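Nicotinate phosphoribosyltransferase (Saccharomyces cerevisiae, PDB 1VLP) catalyses the ATP-dependent first step of NAD biosynthesis from nicotinic acid, joining nicotinate to phosphoribosyl diphosphate to give nicotinate ribonucleotide. Local coordinates at residues L22-Y27 and Y143-L148; V42-K47 and G135-T140; V242-V247 and T282-T287; G304-S309 and C337-L342. All coordinates share one frame; numbering follows the deposited sequence. Where two conformers were deposited one is given.

Interaction 1: L22-Y27 and Y143-L148; sequences LDTDMY and YEIPLL
The phenol ring of Y27 meets E144 at its edge, where OE1 lies near the ring plane, while I145 CD1 comes obliquely to the ring, 4.0 Å from Y27 CZ. Ring and carboxylate planes stand 68° apart. The contact brings the loop leading into helix 26-38, and Y27 in its first turn, against the start of helix 144-159, beside the pocket in which Y27 probably binds nicotinate, as inferred from related enzymes. Y27 OH donates to E144 OE1 over 2.8 Å, coming from above the carboxylate plane, 45° out of it. OE1 has a second partner, K28, in a salt bridge, so the lysine would be expected to polarise the oxygen that accepts the phenol's hydrogen bond. The tyrosine reaches across because CG sits between the backbone N and the carbonyl carbon (chi1 82°), which carries the hydroxyl end toward helix 144-159. The fit of I145 to D25 is too close in the model to carry weight; that carboxylate is held by S226 through OD1. T24 crosses I145 at about a right angle, its methyl turned from the isoleucine. The buried T24 OG1, with no hydrogen-bonding partner in the model, lies 3.2 Å from I145 CB and 4.1 Å from P146 CD.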
loop_
_atom_site.group_PDB
_atom_site.type_symbol
_atom_site.label_atom_id
_atom_site.label_comp_id
_atom_site.label_asym_id
_atom_site.label_seq_id
_atom_site.Cartn_x
_atom_site.Cartn_y
_atom_site.Cartn_z
ATOM N N LEU A 22 7.049 12.156 -3.821
ATOM C CA LEU A 22 6.199 12.007 -2.606
ATOM C C LEU A 22 4.692 11.733 -2.837
ATOM O O LEU A 22 3.939 11.519 -1.848
ATOM C CB LEU A 22 6.315 13.280 -1.754
ATOM C CG LEU A 22 7.694 13.707 -1.171
ATOM C CD1 LEU A 22 7.542 14.788 -0.125
ATOM C CD2 LEU A 22 8.433 12.545 -0.645
ATOM N N ASP A 23 4.229 11.760 -4.102
ATOM C CA ASP A 23 2.864 11.380 -4.437
ATOM C C ASP A 23 2.819 9.850 -4.504
ATOM O O ASP A 23 2.811 9.221 -5.592
ATOM C CB ASP A 23 2.385 12.030 -5.731
ATOM C CG ASP A 23 0.918 11.680 -6.043
ATOM O OD1 ASP A 23 0.220 11.071 -5.151
ATOM O OD2 ASP A 23 0.452 11.985 -7.182
ATOM N N THR A 24 2.937 9.248 -3.334
ATOM C CA THR A 24 3.043 7.798 -3.193
ATOM C C THR A 24 2.734 7.446 -1.734
ATOM O O THR A 24 2.650 8.339 -0.871
ATOM C CB THR A 24 4.472 7.245 -3.556
ATOM O OG1 THR A 24 4.405 5.823 -3.721
ATOM C CG2 THR A 24 5.473 7.531 -2.502
ATOM N N ASP A 25 2.629 6.153 -1.464
ATOM C CA ASP A 25 2.427 5.671 -0.096
ATOM C C ASP A 25 3.755 5.679 0.695
ATOM O O ASP A 25 4.785 5.260 0.137
ATOM C CB ASP A 25 1.834 4.255 -0.095
ATOM C CG ASP A 25 0.415 4.183 -0.744
ATOM O OD1 ASP A 25 -0.496 4.880 -0.281
ATOM O OD2 ASP A 25 0.247 3.462 -1.733
HETATM N N MSE A 26 3.742 6.131 1.955
HETATM C CA MSE A 26 4.973 6.173 2.757
HETATM C C MSE A 26 5.696 4.861 2.797
HETATM O O MSE A 26 6.946 4.863 2.781
HETATM C CB MSE A 26 4.723 6.618 4.185
HETATM C CG MSE A 26 5.955 6.439 5.102
HETATM SE SE MSE A 26 5.561 7.400 6.731
HETATM C CE MSE A 26 6.919 6.394 7.942
ATOM N N TYR A 27 4.960 3.737 2.794
ATOM C CA TYR A 27 5.641 2.429 2.830
ATOM C C TYR A 27 6.574 2.234 1.642
ATOM O O TYR A 27 7.586 1.529 1.769
ATOM C CB TYR A 27 4.686 1.243 2.987
ATOM C CG TYR A 27 4.023 0.769 1.701
ATOM C CD1 TYR A 27 4.665 -0.139 0.855
ATOM C CD2 TYR A 27 2.790 1.235 1.329
ATOM C CE1 TYR A 27 4.056 -0.580 -0.328
ATOM C CE2 TYR A 27 2.168 0.796 0.131
ATOM C CZ TYR A 27 2.806 -0.099 -0.679
ATOM O OH TYR A 27 2.165 -0.501 -1.828
ATOM N N TYR A 143 7.896 2.258 -8.370
ATOM C CA TYR A 143 6.875 2.352 -9.469
ATOM C C TYR A 143 5.470 1.929 -9.125
ATOM O O TYR A 143 4.528 2.496 -9.686
ATOM C CB TYR A 143 7.320 1.537 -10.666
ATOM C CG TYR A 143 8.430 2.156 -11.447
ATOM C CD1 TYR A 143 8.187 3.221 -12.306
ATOM C CD2 TYR A 143 9.748 1.666 -11.356
ATOM C CE1 TYR A 143 9.196 3.754 -13.076
ATOM C CE2 TYR A 143 10.760 2.211 -12.105
ATOM C CZ TYR A 143 10.485 3.258 -12.962
ATOM O OH TYR A 143 11.496 3.807 -13.722
ATOM N N GLU A 144 5.321 0.931 -8.243
ATOM C CA GLU A 144 3.992 0.336 -7.973
ATOM C C GLU A 144 2.870 1.408 -7.843
ATOM O O GLU A 144 1.878 1.409 -8.607
ATOM C CB GLU A 144 4.043 -0.532 -6.715
ATOM C CG GLU A 144 2.729 -1.226 -6.385
ATOM C CD GLU A 144 2.586 -1.658 -4.915
ATOM O OE1 GLU A 144 3.499 -1.448 -4.059
ATOM O OE2 GLU A 144 1.537 -2.260 -4.618
ATOM N N ILE A 145 3.018 2.328 -6.908
ATOM C CA ILE A 145 1.926 3.245 -6.578
ATOM C C ILE A 145 1.613 4.213 -7.685
ATOM O O ILE A 145 0.454 4.262 -8.114
ATOM C CB ILE A 145 2.219 4.027 -5.289
ATOM C CG1 ILE A 145 2.615 3.026 -4.230
ATOM C CG2 ILE A 145 1.015 4.882 -4.822
ATOM C CD1 ILE A 145 1.713 2.172 -3.849
ATOM N N PRO A 146 2.605 5.000 -8.146
ATOM C CA PRO A 146 2.273 5.936 -9.232
ATOM C C PRO A 146 1.746 5.225 -10.472
ATOM O O PRO A 146 0.869 5.739 -11.142
ATOM C CB PRO A 146 3.577 6.713 -9.477
ATOM C CG PRO A 146 4.655 5.897 -8.800
ATOM C CD PRO A 146 4.012 5.132 -7.706
ATOM N N LEU A 147 2.264 4.048 -10.824
ATOM C CA LEU A 147 1.728 3.371 -12.011
ATOM C C LEU A 147 0.256 3.017 -11.817
ATOM O O LEU A 147 -0.561 3.221 -12.705
ATOM C CB LEU A 147 2.528 2.118 -12.329
ATOM C CG LEU A 147 3.933 2.375 -12.835
ATOM C CD1 LEU A 147 4.572 1.070 -13.249
ATOM C CD2 LEU A 147 4.001 3.384 -13.982
ATOM N N LEU A 148 -0.082 2.381 -10.685
ATOM C CA LEU A 148 -1.490 2.101 -10.359
ATOM C C LEU A 148 -2.369 3.334 -10.379
ATOM O O LEU A 148 -3.452 3.300 -10.991
ATOM C CB LEU A 148 -1.593 1.374 -9.046
ATOM C CG LEU A 148 -1.089 -0.063 -9.053
ATOM C CD1 LEU A 148 -1.040 -0.555 -7.585
ATOM C CD2 LEU A 148 -1.946 -0.941 -9.968
#

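Interaction 2: V42-K47 and G135-T140; sequences VTVTYK and GSWKDT
Strand 43-50 of the five-stranded antiparallel sheet pairs here with the end of strand 126-134, just where that neighbour turns a corner at G135 into the short, weakly bonded helix 137-140. V44 and G135 form a hydrogen-bonded antiparallel pair: V44 N reaches G135 O at 2.8 Å and G135 N returns to V44 O at 3.1 Å. T43 and S136 follow as a non-hydrogen-bonded pair with diverging side chains, and W137 N closes the pairing on V42 O at 2.8 Å. At the backbone angles of G135 a CB would jam against the preceding carbonyl O, which calls for glycine at the corner. W137 has CG anti to its backbone N (chi1 -159°), which lays the indole along V42, V44 and Y46. V44 CG1 sits over one face in a CH-pi contact, 3.8 Å from the centroid of the five-membered ring and 19° off its normal, while V42 CG1 packs near W137 CE3. At the indole's edge NE1 gives a weak, bent bond to Y46 OH at 3.0 Å; that hydroxyl also faces E245, at a separation too short to be trusted. T140 OG1 lies in the plane of the Y46 ring at its edge and donates to S136 O at 3.1 Å, from the face of that carbonyl opposite D139 N. The tryptophan also touches M31 and V35, so it packs between strand 43-50 and helix 26-38, beside an antiparallel strand pairing that stops where a glycine corner leads into a short helix.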
loop_
_atom_site.group_PDB
_atom_site.type_symbol
_atom_site.label_atom_id
_atom_site.label_comp_id
_atom_site.label_asym_id
_atom_site.label_seq_id
_atom_site.Cartn_x
_atom_site.Cartn_y
_atom_site.Cartn_z
ATOM N N VAL A 42 20.260 -6.819 -5.653
ATOM C CA VAL A 42 19.216 -7.790 -5.963
ATOM C C VAL A 42 18.351 -7.244 -7.072
ATOM O O VAL A 42 18.048 -6.058 -7.107
ATOM C CB VAL A 42 18.361 -8.060 -4.675
ATOM C CG1 VAL A 42 17.069 -8.773 -4.968
ATOM C CG2 VAL A 42 19.195 -8.775 -3.631
ATOM N N THR A 43 17.953 -8.132 -7.983
ATOM C CA THR A 43 17.126 -7.771 -9.123
ATOM C C THR A 43 15.740 -8.378 -8.936
ATOM O O THR A 43 15.564 -9.436 -8.290
ATOM C CB THR A 43 17.738 -8.173 -10.491
ATOM O OG1 THR A 43 17.768 -9.598 -10.648
ATOM C CG2 THR A 43 19.132 -7.616 -10.624
ATOM N N VAL A 44 14.744 -7.647 -9.417
ATOM C CA VAL A 44 13.372 -8.079 -9.249
ATOM C C VAL A 44 12.555 -7.787 -10.502
ATOM O O VAL A 44 12.955 -6.975 -11.380
ATOM C CB VAL A 44 12.689 -7.330 -8.052
ATOM C CG1 VAL A 44 13.385 -7.645 -6.707
ATOM C CG2 VAL A 44 12.638 -5.783 -8.338
ATOM N N THR A 45 11.396 -8.455 -10.566
ATOM C CA THR A 45 10.396 -8.126 -11.580
ATOM C C THR A 45 9.061 -7.982 -10.863
ATOM O O THR A 45 8.688 -8.857 -10.085
ATOM C CB THR A 45 10.294 -9.217 -12.663
ATOM O OG1 THR A 45 11.535 -9.275 -13.369
ATOM C CG2 THR A 45 9.167 -8.913 -13.624
ATOM N N TYR A 46 8.331 -6.902 -11.153
ATOM C CA TYR A 46 6.909 -6.738 -10.750
ATOM C C TYR A 46 6.022 -6.901 -11.968
ATOM O O TYR A 46 6.450 -6.543 -13.096
ATOM C CB TYR A 46 6.630 -5.332 -10.168
ATOM C CG TYR A 46 7.374 -4.958 -8.899
ATOM C CD1 TYR A 46 8.708 -4.522 -8.958
ATOM C CD2 TYR A 46 6.760 -5.020 -7.651
ATOM C CE1 TYR A 46 9.402 -4.169 -7.811
ATOM C CE2 TYR A 46 7.453 -4.668 -6.497
ATOM C CZ TYR A 46 8.791 -4.251 -6.609
ATOM O OH TYR A 46 9.504 -3.865 -5.516
ATOM N N LYS A 47 4.782 -7.358 -11.760
ATOM C CA LYS A 47 3.857 -7.556 -12.850
ATOM C C LYS A 47 2.512 -6.972 -12.521
ATOM O O LYS A 47 2.004 -7.145 -11.454
ATOM C CB LYS A 47 3.680 -9.045 -13.170
ATOM C CG LYS A 47 2.387 -9.365 -13.963
ATOM C CD LYS A 47 2.155 -10.880 -14.249
ATOM C CE LYS A 47 0.906 -11.105 -15.166
ATOM N NZ LYS A 47 -0.441 -11.185 -14.487
ATOM N N GLY A 135 14.409 -4.773 -12.926
ATOM C CA GLY A 135 15.736 -4.158 -12.681
ATOM C C GLY A 135 16.171 -4.357 -11.260
ATOM O O GLY A 135 15.583 -5.191 -10.543
ATOM N N SER A 136 17.173 -3.595 -10.809
ATOM C CA SER A 136 17.579 -3.656 -9.415
ATOM C C SER A 136 16.397 -3.261 -8.543
ATOM O O SER A 136 15.611 -2.403 -8.865
ATOM C CB SER A 136 18.801 -2.739 -9.165
ATOM O OG SER A 136 19.446 -3.002 -7.936
ATOM N N TRP A 137 16.298 -3.897 -7.391
ATOM C CA TRP A 137 15.193 -3.648 -6.481
ATOM C C TRP A 137 15.125 -2.158 -6.081
ATOM O O TRP A 137 14.050 -1.608 -6.104
ATOM C CB TRP A 137 15.290 -4.600 -5.296
ATOM C CG TRP A 137 14.005 -4.830 -4.514
ATOM C CD1 TRP A 137 12.754 -4.383 -4.812
ATOM C CD2 TRP A 137 13.861 -5.650 -3.353
ATOM N NE1 TRP A 137 11.859 -4.834 -3.922
ATOM C CE2 TRP A 137 12.491 -5.631 -3.006
ATOM C CE3 TRP A 137 14.755 -6.393 -2.554
ATOM C CZ2 TRP A 137 12.002 -6.298 -1.866
ATOM C CZ3 TRP A 137 14.256 -7.055 -1.442
ATOM C CH2 TRP A 137 12.892 -7.015 -1.117
ATOM N N LYS A 138 16.258 -1.509 -5.814
ATOM C CA LYS A 138 16.289 -0.070 -5.488
ATOM C C LYS A 138 15.859 0.848 -6.645
ATOM O O LYS A 138 15.460 1.978 -6.399
ATOM C CB LYS A 138 17.664 0.381 -5.003
ATOM C CG LYS A 138 18.724 0.468 -6.025
ATOM C CD LYS A 138 20.076 0.705 -5.336
ATOM C CE LYS A 138 21.188 0.855 -6.332
ATOM N NZ LYS A 138 21.533 -0.396 -7.055
ATOM N N ASP A 139 15.963 0.359 -7.872
ATOM C CA ASP A 139 15.549 1.088 -9.083
ATOM C C ASP A 139 14.085 0.880 -9.430
ATOM O O ASP A 139 13.541 1.610 -10.295
ATOM C CB ASP A 139 16.358 0.643 -10.318
ATOM C CG ASP A 139 17.778 1.156 -10.313
ATOM O OD1 ASP A 139 18.108 2.027 -9.505
ATOM O OD2 ASP A 139 18.575 0.656 -11.125
ATOM N N THR A 140 13.446 -0.145 -8.855
ATOM C CA THR A 140 12.106 -0.550 -9.280
ATOM C C THR A 140 11.003 -0.366 -8.234
ATOM O O THR A 140 9.779 -0.236 -8.587
ATOM C CB THR A 140 12.113 -2.017 -9.788
ATOM O OG1 THR A 140 12.542 -2.871 -8.762
ATOM C CG2 THR A 140 13.046 -2.138 -10.989
HETATM O O HOH W 1 18.510 -3.165 -5.364
#

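Interaction 3: V242-V247 and T282-T287; sequences VAHEWV and TDTFGT
D283, at the start of a type I turn that runs to G286, sets its carboxylate against the edge of the H244 ring, in the loop after strand 279-281 of the TIM-barrel-like domain. H244 is probably autophosphorylated, as in related enzymes; it is unmodified here. D283 OD1 lies in the ring plane 3.0 Å from H244 CE1, with ring and carboxylate planes 70° apart, and OD2 is tied to S309. T284 comes next and does most of the joining. Its hydroxyl and H244 ND1 share a hydrogen bond of 2.9 Å, nearly straight at 171°. Because NE2 on the other side of the ring is bonded to D308, the imidazole is gripped at both nitrogens and its rotation is fixed. The T284 methyl points anti to its backbone N and presses on V247, about one helical turn on from H244: CG2 is 3.4 Å from V247 CG1, tighter than usual for two carbons. That same methyl overlies one face of F285, offset toward the rim. F285 then brings CE2 to 3.9 Å from V247 CG2, while its ring meets Y257 edge-to-face. G286, with positive phi, takes the N-cap position before helix 287-291. The turn is closed by G286 N, which bonds to D283 O at 2.9 Å.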
loop_
_atom_site.group_PDB
_atom_site.type_symbol
_atom_site.label_atom_id
_atom_site.label_comp_id
_atom_site.label_asym_id
_atom_site.label_seq_id
_atom_site.Cartn_x
_atom_site.Cartn_y
_atom_site.Cartn_z
ATOM N N VAL A 242 5.670 -1.858 7.226
ATOM C CA VAL A 242 6.288 -2.750 6.257
ATOM C C VAL A 242 5.210 -3.308 5.277
ATOM O O VAL A 242 4.017 -3.426 5.623
ATOM C CB VAL A 242 7.021 -3.871 6.973
ATOM C CG1 VAL A 242 6.012 -4.920 7.508
ATOM C CG2 VAL A 242 8.077 -4.473 6.041
ATOM N N ALA A 243 5.619 -3.658 4.045
ATOM C CA ALA A 243 4.699 -4.237 3.064
ATOM C C ALA A 243 5.054 -5.717 2.862
ATOM O O ALA A 243 6.136 -6.134 3.246
ATOM C CB ALA A 243 4.807 -3.509 1.716
ATOM N N HIS A 244 4.160 -6.481 2.257
ATOM C CA HIS A 244 4.434 -7.915 1.976
ATOM C C HIS A 244 5.686 -8.112 1.181
ATOM O O HIS A 244 6.381 -9.104 1.400
ATOM C CB HIS A 244 3.283 -8.620 1.258
ATOM C CG HIS A 244 2.008 -8.672 2.036
ATOM N ND1 HIS A 244 1.849 -9.443 3.166
ATOM C CD2 HIS A 244 0.841 -7.999 1.865
ATOM C CE1 HIS A 244 0.622 -9.263 3.638
ATOM N NE2 HIS A 244 -0.011 -8.397 2.859
ATOM N N GLU A 245 5.988 -7.165 0.283
ATOM C CA GLU A 245 7.091 -7.360 -0.659
ATOM C C GLU A 245 8.440 -7.492 0.056
ATOM O O GLU A 245 9.331 -8.200 -0.406
ATOM C CB GLU A 245 7.068 -6.295 -1.759
ATOM C CG GLU A 245 7.425 -4.958 -1.417
ATOM C CD GLU A 245 7.532 -4.021 -2.685
ATOM O OE1 GLU A 245 8.370 -4.340 -3.561
ATOM O OE2 GLU A 245 6.882 -2.982 -2.704
ATOM N N TRP A 246 8.540 -6.936 1.271
ATOM C CA TRP A 246 9.727 -7.093 2.096
ATOM C C TRP A 246 10.004 -8.518 2.441
ATOM O O TRP A 246 11.047 -9.036 2.048
ATOM C CB TRP A 246 9.650 -6.203 3.351
ATOM C CG TRP A 246 10.883 -6.246 4.165
ATOM C CD1 TRP A 246 10.979 -6.676 5.458
ATOM C CD2 TRP A 246 12.203 -5.820 3.789
ATOM N NE1 TRP A 246 12.256 -6.564 5.888
ATOM C CE2 TRP A 246 13.037 -6.042 4.904
ATOM C CE3 TRP A 246 12.768 -5.274 2.615
ATOM C CZ2 TRP A 246 14.412 -5.753 4.889
ATOM C CZ3 TRP A 246 14.122 -4.988 2.602
ATOM C CH2 TRP A 246 14.923 -5.220 3.715
ATOM N N VAL A 247 9.129 -9.202 3.183
ATOM C CA VAL A 247 9.482 -10.604 3.523
ATOM C C VAL A 247 9.482 -11.528 2.299
ATOM O O VAL A 247 10.229 -12.481 2.286
ATOM C CB VAL A 247 8.685 -11.244 4.721
ATOM C CG1 VAL A 247 7.271 -11.504 4.376
ATOM C CG2 VAL A 247 9.400 -12.571 5.204
ATOM N N THR A 282 1.934 -9.932 9.521
ATOM C CA THR A 282 2.114 -11.314 9.963
ATOM C C THR A 282 1.694 -12.406 8.988
ATOM O O THR A 282 2.056 -13.577 9.192
ATOM C CB THR A 282 1.354 -11.548 11.302
ATOM O OG1 THR A 282 -0.042 -11.509 11.059
ATOM C CG2 THR A 282 1.661 -10.442 12.327
ATOM N N ASP A 283 0.880 -12.056 7.976
ATOM C CA ASP A 283 0.155 -13.059 7.170
ATOM C C ASP A 283 0.838 -13.512 5.865
ATOM O O ASP A 283 0.350 -14.422 5.193
ATOM C CB ASP A 283 -1.246 -12.574 6.820
ATOM C CG ASP A 283 -1.248 -11.341 5.904
ATOM O OD1 ASP A 283 -0.543 -10.361 6.231
ATOM O OD2 ASP A 283 -1.977 -11.330 4.882
ATOM N N THR A 284 1.988 -12.929 5.561
ATOM C CA THR A 284 2.631 -13.161 4.246
ATOM C C THR A 284 2.805 -14.666 3.958
ATOM O O THR A 284 2.476 -15.153 2.836
ATOM C CB THR A 284 3.953 -12.446 4.169
ATOM O OG1 THR A 284 3.766 -11.082 4.577
ATOM C CG2 THR A 284 4.526 -12.507 2.704
ATOM N N PHE A 285 3.356 -15.385 4.928
ATOM C CA PHE A 285 3.517 -16.848 4.866
ATOM C C PHE A 285 2.644 -17.521 5.932
ATOM O O PHE A 285 2.977 -18.577 6.416
ATOM C CB PHE A 285 4.978 -17.270 5.012
ATOM C CG PHE A 285 5.847 -16.697 3.947
ATOM C CD1 PHE A 285 5.391 -16.676 2.624
ATOM C CD2 PHE A 285 7.057 -16.113 4.252
ATOM C CE1 PHE A 285 6.142 -16.066 1.622
ATOM C CE2 PHE A 285 7.825 -15.530 3.260
ATOM C CZ PHE A 285 7.356 -15.498 1.949
ATOM N N GLY A 286 1.561 -16.843 6.266
ATOM C CA GLY A 286 0.583 -17.293 7.244
ATOM C C GLY A 286 0.971 -16.810 8.628
ATOM O O GLY A 286 2.123 -16.839 9.004
ATOM N N THR A 287 0.003 -16.295 9.353
ATOM C CA THR A 287 0.273 -15.770 10.690
ATOM C C THR A 287 0.901 -16.771 11.698
ATOM O O THR A 287 1.769 -16.390 12.489
ATOM C CB THR A 287 -0.985 -15.079 11.212
ATOM O OG1 THR A 287 -1.240 -13.930 10.398
ATOM C CG2 THR A 287 -0.792 -14.652 12.654
#

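Interaction 4: G304-S309 and C337-L342; sequences GVRQDS and CYSDSL. With PO4 (phosphate ion), chain E.
R306, a nicotinate-binding residue by similarity, gives its NE hydrogen to S339 OG at 2.9 Å; the bond is straight, and the oxygen lies at the guanidinium edge, 4° out of plane. A bend at chi3 (129°) turns the group toward the serine. D308 backs the arginine, OD1 accepting from R306 NH2 in a weak, salt-bridged bond of 3.3 Å while OD2 goes to H244. S339 is placed by its own N-H, bonded to Q307 O at 3.0 Å. Behind these lies the parallel pairing: C337 N to V305 O, then Q307 N to C337 O at 2.7 Å. On the other face of the sheet Q307 OE1 lies at the edge of the Y338 ring. Two waters link the Q307 amide to D340, one OE1 to D340 N, the other NE2 to D340 OD2. Farther out, O4 of a phosphate ion, probably from the crystallisation liquor, accepts from S341 N at 2.8 Å; the ion also takes N of T367, thought to bind phosphoribosyl diphosphate. The pair forms a beta-alpha-beta crossover through helix 312-326, which packs on V305 and Q307; strands 279-281 and 360-365 flank the two in the parallel sheet of the barrel-like domain.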
loop_
_atom_site.group_PDB
_atom_site.type_symbol
_atom_site.label_atom_id
_atom_site.label_comp_id
_atom_site.label_asym_id
_atom_site.label_seq_id
_atom_site.Cartn_x
_atom_site.Cartn_y
_atom_site.Cartn_z
ATOM N N GLY A 304 2.709 -3.354 17.392
ATOM C CA GLY A 304 1.544 -4.105 17.055
ATOM C C GLY A 304 1.699 -4.795 15.721
ATOM O O GLY A 304 2.818 -4.997 15.206
ATOM N N VAL A 305 0.551 -5.183 15.191
ATOM C CA VAL A 305 0.455 -5.989 14.000
ATOM C C VAL A 305 -0.535 -5.334 13.041
ATOM O O VAL A 305 -1.449 -4.617 13.471
ATOM C CB VAL A 305 -0.008 -7.442 14.251
ATOM C CG1 VAL A 305 1.073 -8.271 14.999
ATOM C CG2 VAL A 305 -1.358 -7.475 14.974
ATOM N N ARG A 306 -0.306 -5.542 11.753
ATOM C CA ARG A 306 -1.256 -5.083 10.694
ATOM C C ARG A 306 -2.025 -6.316 10.158
ATOM O O ARG A 306 -1.411 -7.331 9.752
ATOM C CB ARG A 306 -0.541 -4.298 9.547
ATOM C CG ARG A 306 -1.514 -3.591 8.511
ATOM C CD ARG A 306 -0.670 -2.890 7.377
ATOM N NE ARG A 306 -1.182 -3.292 6.054
ATOM C CZ ARG A 306 -0.442 -3.489 4.973
ATOM N NH1 ARG A 306 0.880 -3.294 4.985
ATOM N NH2 ARG A 306 -1.042 -3.864 3.848
ATOM N N GLN A 307 -3.362 -6.225 10.195
ATOM C CA GLN A 307 -4.269 -7.263 9.700
ATOM C C GLN A 307 -4.659 -6.909 8.230
ATOM O O GLN A 307 -5.166 -5.831 7.966
ATOM C CB GLN A 307 -5.474 -7.384 10.598
ATOM C CG GLN A 307 -6.468 -8.503 10.237
ATOM C CD GLN A 307 -7.430 -8.138 9.151
ATOM O OE1 GLN A 307 -8.053 -7.056 9.178
ATOM N NE2 GLN A 307 -7.621 -9.063 8.208
ATOM N N ASP A 308 -4.352 -7.803 7.300
ATOM C CA ASP A 308 -4.486 -7.534 5.891
ATOM C C ASP A 308 -5.210 -8.636 5.112
ATOM O O ASP A 308 -5.455 -8.450 3.905
ATOM C CB ASP A 308 -3.090 -7.352 5.301
ATOM C CG ASP A 308 -3.099 -6.593 3.974
ATOM O OD1 ASP A 308 -3.838 -5.581 3.844
ATOM O OD2 ASP A 308 -2.328 -7.022 3.089
ATOM N N SER A 309 -5.465 -9.784 5.741
ATOM C CA SER A 309 -6.231 -10.851 5.106
ATOM C C SER A 309 -6.911 -11.771 6.098
ATOM O O SER A 309 -6.649 -11.748 7.303
ATOM C CB SER A 309 -5.351 -11.723 4.214
ATOM O OG SER A 309 -4.414 -12.476 4.970
ATOM N N CYS A 337 -3.828 -3.004 13.485
ATOM C CA CYS A 337 -4.238 -2.093 12.414
ATOM C C CYS A 337 -4.936 -2.918 11.310
ATOM O O CYS A 337 -4.330 -3.776 10.695
ATOM C CB CYS A 337 -3.021 -1.412 11.839
ATOM S SG CYS A 337 -3.523 -0.309 10.486
ATOM N N TYR A 338 -6.224 -2.680 11.139
ATOM C CA TYR A 338 -7.051 -3.348 10.168
ATOM C C TYR A 338 -6.997 -2.538 8.867
ATOM O O TYR A 338 -7.294 -1.330 8.866
ATOM C CB TYR A 338 -8.487 -3.383 10.661
ATOM C CG TYR A 338 -8.675 -4.106 11.982
ATOM C CD1 TYR A 338 -8.896 -5.456 12.045
ATOM C CD2 TYR A 338 -8.610 -3.410 13.176
ATOM C CE1 TYR A 338 -9.079 -6.087 13.256
ATOM C CE2 TYR A 338 -8.759 -4.038 14.408
ATOM C CZ TYR A 338 -8.998 -5.392 14.438
ATOM O OH TYR A 338 -9.159 -5.974 15.667
ATOM N N SER A 339 -6.594 -3.193 7.783
ATOM C CA SER A 339 -6.344 -2.446 6.543
ATOM C C SER A 339 -6.882 -3.074 5.261
ATOM O O SER A 339 -6.493 -2.632 4.170
ATOM C CB SER A 339 -4.825 -2.197 6.412
ATOM O OG SER A 339 -4.125 -3.424 6.199
ATOM N N ASP A 340 -7.715 -4.109 5.371
ATOM C CA ASP A 340 -8.140 -4.892 4.194
ATOM C C ASP A 340 -9.533 -4.481 3.778
ATOM O O ASP A 340 -10.505 -4.968 4.362
ATOM C CB ASP A 340 -8.108 -6.392 4.499
ATOM C CG ASP A 340 -8.503 -7.262 3.293
ATOM O OD1 ASP A 340 -8.431 -6.755 2.134
ATOM O OD2 ASP A 340 -8.886 -8.431 3.517
ATOM N N SER A 341 -9.640 -3.606 2.769
ATOM C CA SER A 341 -10.899 -3.291 2.116
ATOM C C SER A 341 -11.975 -2.803 3.092
ATOM O O SER A 341 -13.104 -3.274 3.139
ATOM C CB SER A 341 -11.379 -4.536 1.349
ATOM O OG SER A 341 -10.327 -5.087 0.553
ATOM N N LEU A 342 -11.576 -1.830 3.894
ATOM C CA LEU A 342 -12.444 -1.315 4.963
ATOM C C LEU A 342 -13.450 -0.294 4.460
ATOM O O LEU A 342 -13.223 0.376 3.440
ATOM C CB LEU A 342 -11.590 -0.602 5.997
ATOM C CG LEU A 342 -10.894 -1.531 6.971
ATOM C CD1 LEU A 342 -10.002 -0.729 7.795
ATOM C CD2 LEU A 342 -11.913 -2.256 7.851
HETATM P P PO4 E . -8.208 -1.184 0.180
HETATM O O1 PO4 E . -7.483 0.129 0.056
HETATM O O2 PO4 E . -9.704 -1.067 0.109
HETATM O O3 PO4 E . -7.837 -2.116 -0.982
HETATM O O4 PO4 E . -7.806 -1.941 1.429
HETATM O O HOH W 2 -9.234 -5.228 7.611
HETATM O O HOH W 3 -9.594 -9.029 6.134
#

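Interactions 1 and 2 come first along the chain, interaction 2 nested inside the loop that interaction 1 closes, with centres about 15 Å apart; helix 26-38 leads into strand 43-50, and helix 137-140 into helix 144-159. Interactions 3 and 4 follow in the barrel-like part, centres about 12 Å apart, around strands 279-281, 304-307 and 335-338 of the parallel sheet. The two parts meet at helix 244-254 and the residue before it: A243 packs on Y27 of interaction 1, and W246 on W137 of interaction 2. Interactions 2 and 4 lie on opposite sides of the chain's centre. The presumed nicotinate residues Y27 and R306 come from different parts of the fold, with H244 near both.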